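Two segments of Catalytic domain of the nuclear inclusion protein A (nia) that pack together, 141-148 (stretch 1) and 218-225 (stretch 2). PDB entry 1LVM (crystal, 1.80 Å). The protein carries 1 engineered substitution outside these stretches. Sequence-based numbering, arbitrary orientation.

Stretch 1, residues 141-148: PSSDGIFW
Stretch 2 218-225: LWGGHKVF

Stretch 2 is a hairpin: strand 218-219 returns as 222-225 through a type I' turn from Trp-219 to His-222. Gly-220 (phi/psi 55/33) and Gly-221 (82/10) occupy its corners, and His-222 N donates to Trp-219 O at 3.1 Å. Stretch 1 also folds back on itself, with Ser-142 N bonded to Phe-147 O (2.9 Å); between them Ser-143 (72/-130), Asp-144 (-71/3), Gly-145 (89/6) and Ile-146 (-71/-58) form the loop, where Asp-144 OD1 (chi1 p) accepts from Ile-146 N at 3.1 Å. The two bends meet with CA of Ile-146 5.0 Å from CA of Gly-220, and CA of Ser-143 6.4 Å from CA of Gly-221.

The fit requires glycine: an ideal CB on Gly-220 would lie 2.6 Å from Ile-146 CB, and one on Gly-221 2.8 Å from Ser-143 OG. Water 1 joins the backbones, accepting from Phe-147 N (2.9 Å) and lying 2.7 Å from Gly-220 O.

Ser-142 (chi1 t) places OG near the His-222 ring plane, 2.6 Å from His-222 NE2, a short hydrogen bond whose donor is unresolved. Phe-147 (chi1 -74°, chi2 -79°) sets CE2 3.2 Å from Trp-219 O, at the ring edge, and CZ 3.9 Å from Val-224 CG2 (chi1 t). Its ring meets that of His-222 (chi1 -75°, chi2 -94°) obliquely, centroids 5.8 Å apart, planes at 80°.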

ATOM      1  N   PRO A 141      11.687   9.597   8.761  1.00 15.42           N
ATOM      2  CA  PRO A 141      11.227  10.277   7.544  1.00 14.99           C
ATOM      3  C   PRO A 141      12.390  10.627   6.641  1.00 22.50           C
ATOM      4  O   PRO A 141      13.484  10.977   7.114  1.00 22.52           O
ATOM      5  CB  PRO A 141      10.607  11.547   8.054  1.00 17.56           C
ATOM      6  CG  PRO A 141      11.454  11.844   9.261  1.00 26.54           C
ATOM      7  CD  PRO A 141      11.559  10.485   9.921  1.00 18.61           C
ATOM      8  N   SER A 142      12.153  10.549   5.350  1.00 18.81           N
ATOM      9  CA  SER A 142      13.148  10.993   4.374  1.00 22.67           C
ATOM     10  C   SER A 142      12.579  12.374   3.928  1.00 35.60           C
ATOM     11  O   SER A 142      11.515  12.423   3.315  1.00 62.52           O
ATOM     12  CB  SER A 142      13.211  10.060   3.183  1.00 21.10           C
ATOM     13  OG  SER A 142      14.096  10.635   2.231  1.00 26.10           O
ATOM     14  N   SER A 143      13.252  13.478   4.252  1.00 58.61           N
ATOM     15  CA  SER A 143      12.773  14.843   3.909  1.00 39.90           C
ATOM     16  C   SER A 143      11.591  15.315   4.716  1.00 66.32           C
ATOM     17  O   SER A 143      11.562  15.248   5.946  1.00 73.73           O
ATOM     18  CB  SER A 143      12.322  14.980   2.452  1.00 38.24           C
ATOM     19  OG  SER A 143      13.376  14.795   1.510  1.00 69.09           O
ATOM     20  N   ASP A 144      10.605  15.785   3.957  1.00 43.87           N
ATOM     21  CA  ASP A 144       9.341  16.335   4.454  1.00 29.65           C
ATOM     22  C   ASP A 144       8.386  15.329   5.057  1.00 34.03           C
ATOM     23  O   ASP A 144       7.268  15.677   5.469  1.00 34.83           O
ATOM     24  CB  ASP A 144       8.624  17.067   3.300  1.00 32.73           C
ATOM     25  CG  ASP A 144       8.623  16.259   2.003  1.00 93.94           C
ATOM     26  OD1 ASP A 144       8.742  15.010   2.119  1.00 60.02           O
ATOM     27  OD2 ASP A 144       8.490  16.861   0.891  1.00 63.34           O
ATOM     28  N   GLY A 145       8.810  14.075   5.131  1.00 29.51           N
ATOM     29  CA  GLY A 145       7.936  13.059   5.710  1.00 37.61           C
ATOM     30  C   GLY A 145       7.010  12.389   4.708  1.00 27.33           C
ATOM     31  O   GLY A 145       6.146  11.596   5.110  1.00 30.53           O
ATOM     32  N   ILE A 146       7.152  12.684   3.402  1.00 22.14           N
ATOM     33  CA  ILE A 146       6.259  12.004   2.420  1.00 20.36           C
ATOM     34  C   ILE A 146       6.670  10.539   2.328  1.00 17.31           C
ATOM     35  O   ILE A 146       5.852   9.601   2.542  1.00 19.36           O
ATOM     36  CB  ILE A 146       6.352  12.661   1.047  1.00 27.44           C
ATOM     37  CG1 ILE A 146       5.864  14.103   1.176  1.00 36.83           C
ATOM     38  CG2 ILE A 146       5.596  11.833  -0.015  1.00 20.19           C
ATOM     39  CD1 ILE A 146       4.522  14.229   1.758  1.00 25.52           C
ATOM     40  N   PHE A 147       7.916  10.320   1.972  1.00 14.28           N
ATOM     41  CA  PHE A 147       8.447   8.978   1.967  1.00 17.48           C
ATOM     42  C   PHE A 147       9.166   8.798   3.315  1.00 20.30           C
ATOM     43  O   PHE A 147       9.748   9.763   3.861  1.00 22.08           O
ATOM     44  CB  PHE A 147       9.483   8.778   0.857  1.00 17.64           C
ATOM     45  CG  PHE A 147       8.904   8.688  -0.509  1.00 22.46           C
ATOM     46  CD1 PHE A 147       8.323   7.496  -0.951  1.00 18.80           C
ATOM     47  CD2 PHE A 147       8.980   9.775  -1.384  1.00 22.97           C
ATOM     48  CE1 PHE A 147       7.834   7.378  -2.261  1.00 22.12           C
ATOM     49  CE2 PHE A 147       8.490   9.681  -2.675  1.00 24.95           C
ATOM     50  CZ  PHE A 147       7.916   8.469  -3.121  1.00 17.76           C
ATOM     51  N   TRP A 148       9.087   7.579   3.854  1.00 18.09           N
ATOM     52  CA  TRP A 148       9.798   7.190   5.109  1.00 14.27           C
ATOM     53  C   TRP A 148      10.690   6.028   4.753  1.00 18.05           C
ATOM     54  O   TRP A 148      10.378   5.222   3.895  1.00 15.37           O
ATOM     55  CB  TRP A 148       8.845   6.789   6.232  1.00 13.86           C
ATOM     56  CG  TRP A 148       8.281   7.965   6.935  1.00 11.31           C
ATOM     57  CD1 TRP A 148       7.606   9.017   6.364  1.00 18.24           C
ATOM     58  CD2 TRP A 148       8.347   8.236   8.343  1.00 13.33           C
ATOM     59  NE1 TRP A 148       7.258   9.907   7.322  1.00 15.61           N
ATOM     60  CE2 TRP A 148       7.700   9.454   8.549  1.00 12.40           C
ATOM     61  CE3 TRP A 148       8.906   7.552   9.453  1.00 16.07           C
ATOM     62  CZ2 TRP A 148       7.582  10.027   9.804  1.00 13.27           C
ATOM     63  CZ3 TRP A 148       8.781   8.134  10.740  1.00 14.82           C
ATOM     64  CH2 TRP A 148       8.125   9.351  10.888  1.00 20.45           C
ATOM     65  N   LEU A 218       8.537  13.733  -9.203  1.00 31.51           N
ATOM     66  CA  LEU A 218       9.275  14.389  -8.110  1.00 32.72           C
ATOM     67  C   LEU A 218       8.350  14.535  -6.939  1.00 40.49           C
ATOM     68  O   LEU A 218       7.633  15.536  -6.818  1.00 28.46           O
ATOM     69  CB  LEU A 218       9.770  15.794  -8.514  1.00 49.13           C
ATOM     70  CG  LEU A 218      11.079  16.296  -7.898  1.00 61.52           C
ATOM     71  CD1 LEU A 218      11.123  16.088  -6.385  1.00 51.10           C
ATOM     72  CD2 LEU A 218      12.221  15.545  -8.567  1.00 59.84           C
ATOM     73  N   TRP A 219       8.362  13.520  -6.077  1.00 23.01           N
ATOM     74  CA  TRP A 219       7.526  13.509  -4.862  1.00 30.69           C
ATOM     75  C   TRP A 219       8.363  13.442  -3.584  1.00 23.15           C
ATOM     76  O   TRP A 219       9.336  12.699  -3.521  1.00 21.72           O
ATOM     77  CB  TRP A 219       6.569  12.292  -4.886  1.00 24.38           C
ATOM     78  CG  TRP A 219       5.578  12.353  -6.002  1.00 32.38           C
ATOM     79  CD1 TRP A 219       5.175  13.477  -6.694  1.00 50.60           C
ATOM     80  CD2 TRP A 219       4.796  11.274  -6.512  1.00 38.93           C
ATOM     81  NE1 TRP A 219       4.178  13.153  -7.609  1.00 33.08           N
ATOM     82  CE2 TRP A 219       3.933  11.806  -7.510  1.00 45.97           C
ATOM     83  CE3 TRP A 219       4.732   9.904  -6.225  1.00 24.45           C
ATOM     84  CZ2 TRP A 219       3.028  11.013  -8.214  1.00 32.85           C
ATOM     85  CZ3 TRP A 219       3.809   9.112  -6.944  1.00 23.19           C
ATOM     86  CH2 TRP A 219       2.982   9.670  -7.915  1.00 32.92           C
ATOM     87  N   GLY A 220       7.984  14.244  -2.596  1.00 22.64           N
ATOM     88  CA  GLY A 220       8.641  14.223  -1.310  1.00 26.55           C
ATOM     89  C   GLY A 220      10.145  14.436  -1.374  1.00 61.96           C
ATOM     90  O   GLY A 220      10.883  13.875  -0.586  1.00 22.33           O
ATOM     91  N   GLY A 221      10.608  15.226  -2.331  1.00 30.61           N
ATOM     92  CA  GLY A 221      12.030  15.516  -2.417  1.00 36.07           C
ATOM     93  C   GLY A 221      12.902  14.497  -3.089  1.00 36.02           C
ATOM     94  O   GLY A 221      14.127  14.598  -3.043  1.00 38.25           O
ATOM     95  N   HIS A 222      12.278  13.514  -3.719  1.00 19.20           N
ATOM     96  CA  HIS A 222      12.985  12.438  -4.416  1.00 24.32           C
ATOM     97  C   HIS A 222      12.483  12.353  -5.864  1.00 39.78           C
ATOM     98  O   HIS A 222      11.293  12.549  -6.120  1.00 28.67           O
ATOM     99  CB  HIS A 222      12.666  11.072  -3.763  1.00 23.63           C
ATOM    100  CG  HIS A 222      13.350  10.818  -2.443  1.00 15.50           C
ATOM    101  ND1 HIS A 222      14.544  10.138  -2.356  1.00 22.21           N
ATOM    102  CD2 HIS A 222      12.940  11.036  -1.156  1.00 19.63           C
ATOM    103  CE1 HIS A 222      14.852   9.942  -1.079  1.00 19.80           C
ATOM    104  NE2 HIS A 222      13.897  10.477  -0.334  1.00 23.60           N
ATOM    105  N   LYS A 223      13.377  12.063  -6.808  1.00 31.32           N
ATOM    106  CA  LYS A 223      12.913  11.830  -8.168  1.00 26.72           C
ATOM    107  C   LYS A 223      12.692  10.297  -8.182  1.00 20.71           C
ATOM    108  O   LYS A 223      13.584   9.504  -7.826  1.00 22.31           O
ATOM    109  CB  LYS A 223      13.991  12.216  -9.180  1.00 26.75           C
ATOM    110  CG  LYS A 223      13.512  12.281 -10.617  1.00 50.23           C
ATOM    111  CD  LYS A 223      14.703  12.473 -11.549  1.00 52.21           C
ATOM    112  CE  LYS A 223      14.254  12.760 -12.959  1.00 61.71           C
ATOM    113  NZ  LYS A 223      15.422  13.103 -13.804  1.00 88.36           N
ATOM    114  N   VAL A 224      11.483   9.868  -8.566  1.00 28.22           N
ATOM    115  CA  VAL A 224      11.184   8.469  -8.601  1.00 19.66           C
ATOM    116  C   VAL A 224      10.846   8.021 -10.031  1.00 16.91           C
ATOM    117  O   VAL A 224      10.030   8.649 -10.685  1.00 22.43           O
ATOM    118  CB  VAL A 224       9.942   8.101  -7.685  1.00 21.07           C
ATOM    119  CG1 VAL A 224       9.919   6.540  -7.480  1.00 21.82           C
ATOM    120  CG2 VAL A 224      10.017   8.868  -6.340  1.00 23.02           C
ATOM    121  N   PHE A 225      11.514   6.978 -10.493  1.00 23.37           N
ATOM    122  CA  PHE A 225      11.256   6.460 -11.821  1.00 26.34           C
ATOM    123  C   PHE A 225      10.296   5.289 -11.781  1.00 22.70           C
ATOM    124  O   PHE A 225      10.279   4.522 -10.831  1.00 25.14           O
ATOM    125  CB  PHE A 225      12.535   5.981 -12.474  1.00 30.72           C
ATOM    126  CG  PHE A 225      13.538   7.064 -12.694  1.00 39.39           C
ATOM    127  CD1 PHE A 225      14.381   7.465 -11.662  1.00 30.48           C
ATOM    128  CD2 PHE A 225      13.620   7.718 -13.931  1.00 35.56           C
ATOM    129  CE1 PHE A 225      15.298   8.508 -11.846  1.00 89.06           C
ATOM    130  CE2 PHE A 225      14.546   8.776 -14.126  1.00 42.05           C
ATOM    131  CZ  PHE A 225      15.381   9.162 -13.077  1.00 26.60           C
TER
HETATM  132  O   HOH W   1       9.918  12.271   1.411  1.00 25.55           O